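Local coordinates for putative exported protein (Bacteroides fragilis NCTC 9343, PDB 3IEE) that is of unknown function but is all-helical and probably exported, possibly as a lipoprotein, at residues Tyr29-Ser33 against Ile77-Pro81; Phe85-Thr89 against Ile150-Phe154. One frame throughout, in Å; residues are numbered along the deposited sequence.

Contact 1: Tyr29-Ser33 against Ile77-Pro81. With EDO (1,2-ethanediol), chain H.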
loop_
_atom_site.group_PDB
_atom_site.type_symbol
_atom_site.label_atom_id
_atom_site.label_comp_id
_atom_site.label_asym_id
_atom_site.label_seq_id
_atom_site.Cartn_x
_atom_site.Cartn_y
_atom_site.Cartn_z
ATOM N N TYR A 29 4.369 -0.409 15.508
ATOM C CA TYR A 29 5.095 -1.058 14.390
ATOM C C TYR A 29 4.352 -0.941 13.071
ATOM O O TYR A 29 4.976 -0.714 12.013
ATOM C CB TYR A 29 5.431 -2.498 14.719
ATOM C CG TYR A 29 6.290 -3.187 13.686
ATOM C CD1 TYR A 29 5.708 -3.812 12.578
ATOM C CD2 TYR A 29 7.677 -3.207 13.788
ATOM C CE1 TYR A 29 6.502 -4.474 11.625
ATOM C CE2 TYR A 29 8.479 -3.858 12.847
ATOM C CZ TYR A 29 7.872 -4.474 11.739
ATOM O OH TYR A 29 8.621 -5.118 10.783
ATOM N N TYR A 30 3.033 -1.087 13.108
ATOM C CA TYR A 30 2.185 -0.865 11.949
ATOM C C TYR A 30 2.358 0.573 11.445
ATOM O O TYR A 30 2.554 0.799 10.258
ATOM C CB TYR A 30 0.687 -1.091 12.248
ATOM C CG TYR A 30 -0.184 -0.679 11.064
ATOM C CD1 TYR A 30 -0.394 -1.529 9.991
ATOM C CD2 TYR A 30 -0.745 0.592 10.999
ATOM C CE1 TYR A 30 -1.162 -1.135 8.894
ATOM C CE2 TYR A 30 -1.502 0.981 9.912
ATOM C CZ TYR A 30 -1.716 0.139 8.875
ATOM O OH TYR A 30 -2.500 0.593 7.810
ATOM N N ASN A 31 2.265 1.553 12.335
ATOM C CA ASN A 31 2.345 2.938 11.894
ATOM C C ASN A 31 3.693 3.291 11.295
ATOM O O ASN A 31 3.756 4.009 10.275
ATOM C CB ASN A 31 1.996 3.888 13.060
ATOM C CG ASN A 31 0.501 3.861 13.410
ATOM O OD1 ASN A 31 -0.362 3.603 12.554
ATOM N ND2 ASN A 31 0.195 4.215 14.661
ATOM N N THR A 32 4.762 2.775 11.883
ATOM C CA THR A 32 6.085 2.966 11.313
ATOM C C THR A 32 6.162 2.291 9.937
ATOM O O THR A 32 6.706 2.859 8.986
ATOM C CB THR A 32 7.184 2.435 12.246
ATOM O OG1 THR A 32 7.173 3.232 13.444
ATOM C CG2 THR A 32 8.563 2.472 11.568
ATOM N N SER A 33 5.608 1.074 9.851
ATOM C CA SER A 33 5.580 0.323 8.588
ATOM C C SER A 33 4.830 1.060 7.489
ATOM O O SER A 33 5.276 1.083 6.330
ATOM C CB SER A 33 4.948 -1.070 8.734
ATOM O OG SER A 33 5.698 -1.971 9.552
ATOM N N ILE A 77 13.875 0.143 12.991
ATOM C CA ILE A 77 12.652 -0.241 13.620
ATOM C C ILE A 77 12.054 -1.414 12.856
ATOM O O ILE A 77 11.744 -2.454 13.449
ATOM C CB ILE A 77 11.698 0.950 13.689
ATOM C CG1 ILE A 77 12.373 2.085 14.474
ATOM C CG2 ILE A 77 10.343 0.536 14.295
ATOM C CD1 ILE A 77 11.563 3.393 14.558
ATOM N N VAL A 78 11.894 -1.269 11.538
ATOM C CA VAL A 78 11.124 -2.294 10.791
ATOM C C VAL A 78 11.872 -3.636 10.669
ATOM O O VAL A 78 11.260 -4.704 10.587
ATOM C CB VAL A 78 10.672 -1.773 9.425
ATOM C CG1 VAL A 78 9.720 -0.592 9.586
ATOM C CG2 VAL A 78 11.866 -1.367 8.545
ATOM N N LEU A 79 13.195 -3.582 10.677
ATOM C CA LEU A 79 13.970 -4.827 10.606
ATOM C C LEU A 79 14.066 -5.497 11.972
ATOM O O LEU A 79 14.639 -6.576 12.066
ATOM C CB LEU A 79 15.377 -4.611 10.057
ATOM C CG LEU A 79 15.445 -4.241 8.547
ATOM C CD1 LEU A 79 16.862 -3.705 8.147
ATOM C CD2 LEU A 79 15.036 -5.491 7.730
ATOM N N ASN A 80 13.557 -4.846 13.019
ATOM C CA ASN A 80 13.643 -5.402 14.365
ATOM C C ASN A 80 12.287 -5.459 15.059
ATOM O O ASN A 80 12.116 -4.863 16.107
ATOM C CB ASN A 80 14.687 -4.643 15.185
ATOM C CG ASN A 80 16.063 -4.806 14.609
ATOM O OD1 ASN A 80 16.647 -5.891 14.715
ATOM N ND2 ASN A 80 16.582 -3.751 13.940
ATOM N N PRO A 81 11.324 -6.185 14.475
ATOM C CA PRO A 81 10.021 -6.246 15.128
ATOM C C PRO A 81 10.198 -6.841 16.529
ATOM O O PRO A 81 11.021 -7.752 16.726
ATOM C CB PRO A 81 9.193 -7.183 14.223
ATOM C CG PRO A 81 10.211 -8.022 13.525
ATOM C CD PRO A 81 11.374 -7.060 13.294
HETATM C C1 EDO H . -2.034 -0.222 3.347
HETATM O O1 EDO H . -2.863 -1.240 2.740
HETATM C C2 EDO H . -2.710 0.464 4.538
HETATM O O2 EDO H . -2.769 -0.415 5.695
#
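The carbonyl oxygen of Val-78 takes a hydrogen bond from the phenol of Tyr-29, with OH and O 2.7 Å apart. The donor lies in the carbonyl plane, on a lone pair, at a C=O...O angle of 128°. The bond ties helix 17-40 of an all-helical bundle to the short helix 75-78 and the turn that follows it. That turn is closed by Asn-80 N bonding back to Ile-77 O. Tyr-29 reaches the turn because its CG stands anti to the backbone N (chi1 -174°), which sends the ring out from the helix flank. Ile-77 O also lies at the ring edge, 3.6 Å from Tyr-29 CE2. Pro-81 runs alongside the ring, pointing the same way, and its CB is 3.7 Å from Tyr-29 CE2. Both carbonyl oxygens lie near the ring plane, while Pro-81 CA approaches obliquely. Phe-85 meets the same ring edge to face, and Tyr-97 of helix 87-119 also packs on it.

One turn further along helix 17-40, the contact is apolar. The methyl CG2 of Thr-32 touches both Ile-77 CG2 and Val-78 CG1, each at 3.8 Å. Thr-32 and Ile-77 cross at about a right angle. Ser-33 is buried, and its hydroxyl is hydrogen-bonded to Tyr-97 OH and to Tyr-29 O. Tyr-29 O is gripped twice, by Ser-33 N and by Ser-33 OG, from opposite faces of its plane; OG stands 2.9 Å away and 36° out of that plane.

Contact 2: Phe85-Thr89 against Ile150-Phe154. With EDO (1,2-ethanediol), chain G.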
loop_
_atom_site.group_PDB
_atom_site.type_symbol
_atom_site.label_atom_id
_atom_site.label_comp_id
_atom_site.label_asym_id
_atom_site.label_seq_id
_atom_site.Cartn_x
_atom_site.Cartn_y
_atom_site.Cartn_z
ATOM N N PHE A 85 5.146 -9.538 18.684
ATOM C CA PHE A 85 4.814 -10.471 17.601
ATOM C C PHE A 85 5.452 -11.820 17.944
ATOM O O PHE A 85 6.540 -11.845 18.592
ATOM C CB PHE A 85 5.379 -9.981 16.283
ATOM C CG PHE A 85 4.820 -8.644 15.845
ATOM C CD1 PHE A 85 3.529 -8.522 15.361
ATOM C CD2 PHE A 85 5.598 -7.506 15.930
ATOM C CE1 PHE A 85 3.051 -7.303 14.966
ATOM C CE2 PHE A 85 5.105 -6.288 15.529
ATOM C CZ PHE A 85 3.854 -6.175 15.073
ATOM N N ASN A 86 4.811 -12.905 17.500
ATOM C CA ASN A 86 5.380 -14.230 17.738
ATOM C C ASN A 86 6.602 -14.455 16.841
ATOM O O ASN A 86 6.818 -13.706 15.904
ATOM C CB ASN A 86 4.312 -15.325 17.625
ATOM C CG ASN A 86 3.681 -15.390 16.267
ATOM O OD1 ASN A 86 4.367 -15.287 15.240
ATOM N ND2 ASN A 86 2.369 -15.541 16.241
ATOM N N GLU A 87 7.405 -15.463 17.149
ATOM C CA GLU A 87 8.721 -15.576 16.534
ATOM C C GLU A 87 8.569 -15.750 15.025
ATOM O O GLU A 87 9.350 -15.191 14.266
ATOM C CB GLU A 87 9.535 -16.724 17.149
ATOM C CG GLU A 87 9.985 -16.417 18.585
ATOM C CD GLU A 87 10.868 -15.198 18.681
ATOM O OE1 GLU A 87 12.053 -15.278 18.269
ATOM O OE2 GLU A 87 10.380 -14.157 19.170
ATOM N N GLU A 88 7.556 -16.496 14.617
ATOM C CA GLU A 88 7.341 -16.739 13.196
ATOM C C GLU A 88 7.034 -15.439 12.437
ATOM O O GLU A 88 7.501 -15.200 11.316
ATOM C CB GLU A 88 6.177 -17.695 13.015
ATOM C CG GLU A 88 5.867 -17.966 11.558
ATOM C CD GLU A 88 4.886 -19.091 11.418
ATOM O OE1 GLU A 88 5.282 -20.236 11.748
ATOM O OE2 GLU A 88 3.734 -18.825 11.005
ATOM N N THR A 89 6.188 -14.636 13.053
ATOM C CA THR A 89 5.827 -13.339 12.519
ATOM C C THR A 89 7.038 -12.429 12.417
ATOM O O THR A 89 7.260 -11.734 11.393
ATOM C CB THR A 89 4.689 -12.685 13.350
ATOM O OG1 THR A 89 3.499 -13.511 13.301
ATOM C CG2 THR A 89 4.324 -11.293 12.818
ATOM N N ILE A 150 0.590 -9.660 6.801
ATOM C CA ILE A 150 1.129 -10.262 8.036
ATOM C C ILE A 150 0.593 -9.540 9.264
ATOM O O ILE A 150 0.145 -10.177 10.257
ATOM C CB ILE A 150 2.682 -10.260 8.006
ATOM C CG1 ILE A 150 3.193 -11.266 6.951
ATOM C CG2 ILE A 150 3.277 -10.563 9.398
ATOM C CD1 ILE A 150 4.602 -11.008 6.488
ATOM N N LEU A 151 0.637 -8.208 9.202
ATOM C CA LEU A 151 0.248 -7.355 10.357
ATOM C C LEU A 151 -1.251 -7.355 10.672
ATOM O O LEU A 151 -1.678 -7.195 11.858
ATOM C CB LEU A 151 0.742 -5.932 10.144
ATOM C CG LEU A 151 2.268 -5.806 10.169
ATOM C CD1 LEU A 151 2.672 -4.382 9.746
ATOM C CD2 LEU A 151 2.906 -6.145 11.536
ATOM N N SER A 152 -2.056 -7.478 9.616
ATOM C CA SER A 152 -3.502 -7.306 9.734
ATOM C C SER A 152 -4.204 -8.005 10.919
ATOM O O SER A 152 -4.974 -7.380 11.678
ATOM C CB SER A 152 -4.132 -7.658 8.379
ATOM O OG SER A 152 -5.513 -7.428 8.455
ATOM N N PRO A 153 -3.993 -9.317 11.071
ATOM C CA PRO A 153 -4.629 -10.010 12.207
ATOM C C PRO A 153 -4.210 -9.489 13.583
ATOM O O PRO A 153 -5.043 -9.415 14.525
ATOM C CB PRO A 153 -4.237 -11.483 11.997
ATOM C CG PRO A 153 -3.236 -11.531 10.957
ATOM C CD PRO A 153 -3.209 -10.218 10.214
ATOM N N PHE A 154 -2.947 -9.071 13.691
ATOM C CA PHE A 154 -2.380 -8.628 14.967
ATOM C C PHE A 154 -2.799 -7.209 15.300
ATOM O O PHE A 154 -3.106 -6.911 16.463
ATOM C CB PHE A 154 -0.868 -8.774 14.920
ATOM C CG PHE A 154 -0.465 -10.190 14.628
ATOM C CD1 PHE A 154 -1.010 -11.232 15.414
ATOM C CD2 PHE A 154 0.260 -10.515 13.513
ATOM C CE1 PHE A 154 -0.725 -12.593 15.137
ATOM C CE2 PHE A 154 0.576 -11.891 13.241
ATOM C CZ PHE A 154 0.051 -12.910 14.045
HETATM C C1 EDO G . 12.966 -11.977 15.775
HETATM O O1 EDO G . 14.163 -11.215 15.818
HETATM C C2 EDO G . 13.130 -13.396 16.269
HETATM O O2 EDO G . 12.218 -14.255 15.550
#
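Thr-89 and Phe-154 pass each other in opposite directions, and the hydroxyl OG1 of Thr-89 comes to 3.3 Å from Phe-154 CE2. The approach to the ring is oblique. The other branch of Thr-89 turns to Ile-150, and the two CG2 methyls meet at 3.7 Å. Thr-89 thus touches two residues one helical turn apart, Ile-150 and Phe-154. Phe-85 makes the second patch. Its CE1 is 3.6 Å from Leu-151 CD2, while Phe-154 CB lies at the edge of the Phe-85 ring, near its plane. Asn-86 ND2 stands by the far end of the Phe-154 ring, 4.1 Å from CZ, with amide and ring planes 87° apart.

The polar end of Thr-89 is held within its own segment. Asn-86 is the N-cap of helix 87-119. Its OD1 accepts from Thr-89 N at 2.9 Å, nearly in line with the carbonyl, and from Thr-89 OG1 at 2.8 Å. The hydroxyl comes from above the carbonyl plane, 42° out of it. Two bonds on one oxygen would restrain the rotation of both side chains. The side chain of Asn-86 folds back over the helix start because its CG sits between the backbone N and the carbonyl carbon (chi1 61°). The start of one bundle helix is in this way laid against the C-terminal third of helix 123-162.

That second helix is kinked here, at Pro-153, where the nitrogens of Pro-153 and Phe-154 lack bonds to the turn before. Phe-154 N makes a weak bond to Leu-151 O instead. Further out, Ile-150 packs on Asn-92, Leu-93 and Asn-96, and Leu-151 on Tyr-29 and Ser-33 of helix 17-40.

Contact 1 is the more buried of the two. Contact 2 is only partly buried, with exposed Asn-86 at its border. Their centres lie about 12 Å apart, and they meet chiefly through Tyr-29, whose CG is 3.8 Å from Phe-85 CE2. Helix 17-40 thus touches both the 77-81 turn and the segment that leads into helix 87-119. After a short link, the chain runs from the turn of contact 1 into the helix start of contact 2. The chemistry differs. A hydrogen bond joins the segments of contact 1, whereas those of contact 2 meet through carbon and ring contacts, while the Asn-86 and Thr-89 polar groups cap a helix within one segment.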